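Local coordinates for antifreeze protein type II (Clupea harengus, PDB 2PY2) that probably binds ice crystals and restrains their growth, as a calcium-dependent type II antifreeze protein built on a C-type lectin domain, at residues E47-F50 with V51-T55. Residues are numbered along the deposited sequence; the frame is centred on the assembly and turned at random.
Sequences ESTF and VKELT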
loop_
_atom_site.group_PDB
_atom_site.type_symbol
_atom_site.label_atom_id
_atom_site.label_comp_id
_atom_site.label_asym_id
_atom_site.label_seq_id
_atom_site.Cartn_x
_atom_site.Cartn_y
_atom_site.Cartn_z
ATOM N N GLU A 47 5.958 8.976 6.517
ATOM C CA GLU A 47 4.646 8.434 6.178
ATOM C C GLU A 47 4.670 6.918 6.337
ATOM O O GLU A 47 3.712 6.311 6.817
ATOM C CB GLU A 47 4.290 8.811 4.742
ATOM C CG GLU A 47 2.804 8.836 4.464
ATOM C CD GLU A 47 2.460 9.705 3.262
ATOM O OE1 GLU A 47 1.535 10.540 3.381
ATOM O OE2 GLU A 47 3.115 9.557 2.207
ATOM N N SER A 48 5.781 6.313 5.940
ATOM C CA SER A 48 5.942 4.875 6.046
ATOM C C SER A 48 5.828 4.447 7.497
ATOM O O SER A 48 5.173 3.464 7.812
ATOM C CB SER A 48 7.303 4.444 5.511
ATOM O OG SER A 48 7.476 3.052 5.715
ATOM N N THR A 49 6.478 5.195 8.382
ATOM C CA THR A 49 6.439 4.883 9.802
ATOM C C THR A 49 5.021 5.022 10.351
ATOM O O THR A 49 4.551 4.163 11.103
ATOM C CB THR A 49 7.416 5.798 10.561
ATOM O OG1 THR A 49 8.742 5.527 10.093
ATOM C CG2 THR A 49 7.346 5.558 12.062
ATOM N N PHE A 50 4.333 6.089 9.959
ATOM C CA PHE A 50 2.966 6.312 10.409
ATOM C C PHE A 50 2.059 5.154 10.005
ATOM O O PHE A 50 1.263 4.669 10.807
ATOM C CB PHE A 50 2.396 7.606 9.825
ATOM C CG PHE A 50 0.968 7.855 10.215
ATOM C CD1 PHE A 50 0.660 8.431 11.444
ATOM C CD2 PHE A 50 -0.073 7.457 9.381
ATOM C CE1 PHE A 50 -0.669 8.606 11.842
ATOM C CE2 PHE A 50 -1.403 7.625 9.767
ATOM C CZ PHE A 50 -1.701 8.199 10.999
ATOM N N VAL A 51 2.171 4.715 8.756
ATOM C CA VAL A 51 1.333 3.616 8.302
ATOM C C VAL A 51 1.719 2.316 9.000
ATOM O O VAL A 51 0.850 1.515 9.343
ATOM C CB VAL A 51 1.405 3.444 6.766
ATOM C CG1 VAL A 51 0.859 4.688 6.084
ATOM C CG2 VAL A 51 2.821 3.194 6.336
ATOM N N LYS A 52 3.012 2.100 9.230
ATOM C CA LYS A 52 3.422 0.888 9.926
ATOM C C LYS A 52 2.777 0.837 11.308
ATOM O O LYS A 52 2.432 -0.230 11.795
ATOM C CB LYS A 52 4.946 0.816 10.057
ATOM C CG LYS A 52 5.634 0.359 8.780
ATOM C CD LYS A 52 7.130 0.170 8.984
ATOM C CE LYS A 52 7.775 -0.429 7.740
ATOM N NZ LYS A 52 9.254 -0.567 7.901
ATOM N N GLU A 53 2.598 1.996 11.932
ATOM C CA GLU A 53 1.986 2.042 13.257
ATOM C C GLU A 53 0.501 1.682 13.230
ATOM O O GLU A 53 -0.122 1.520 14.273
ATOM C CB GLU A 53 2.179 3.423 13.885
ATOM C CG GLU A 53 3.635 3.756 14.143
ATOM C CD GLU A 53 3.829 5.145 14.703
ATOM O OE1 GLU A 53 3.319 6.113 14.095
ATOM O OE2 GLU A 53 4.499 5.265 15.749
ATOM N N LEU A 54 -0.064 1.551 12.035
ATOM C CA LEU A 54 -1.469 1.183 11.900
ATOM C C LEU A 54 -1.625 -0.322 11.696
ATOM O O LEU A 54 -2.743 -0.842 11.732
ATOM C CB LEU A 54 -2.100 1.893 10.699
ATOM C CG LEU A 54 -2.222 3.411 10.722
ATOM C CD1 LEU A 54 -2.939 3.875 9.467
ATOM C CD2 LEU A 54 -2.987 3.837 11.960
ATOM N N THR A 55 -0.504 -1.014 11.499
ATOM C CA THR A 55 -0.522 -2.448 11.229
ATOM C C THR A 55 -0.225 -3.388 12.405
ATOM O O THR A 55 0.109 -4.554 12.200
ATOM C CB THR A 55 0.434 -2.773 10.061
ATOM O OG1 THR A 55 1.788 -2.481 10.436
ATOM C CG2 THR A 55 0.078 -1.917 8.857
#
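The ring of Phe50 meets Leu54 one helical turn on, its CE2 lying 4.1 Å from Leu54 CD1, with the two side chains set obliquely to each other. Phe50 CG is anti to the backbone N (chi1 178°); the ring stacks on Phe11 and meets Phe16 with the planes about 60° apart. Glu53 OE1 also approaches this ring obliquely, 4.4 Å from Phe50 CD1, and the extended Glu53 chain runs back along the backbone, Glu53 CG lying 3.2 Å from Thr49 O. Val51 N gives Glu47 O a fairly straight hydrogen bond of 2.9 Å (164° at the hydrogen). Glu53 N is shared, binding Thr49 O at 3.0 Å and Phe50 O weakly at 3.2 Å, and a type I turn spans Lys52 to Thr55. Lys52 extends past Ser48, Lys52 CE 4.0 Å from Ser48 OG, and NZ donates a hydrogen bond to Lys110 O, while the Glu47 carboxylate takes the backbone N-H of His43 on OE2 and a salt bridge from Arg14 on OE1. The Val51 and Leu54 side chains pack on Phe16 of strand 14-20, setting this part of helix 45-52 and the turn against the sheet, as the second helix of the C-type lectin fold is.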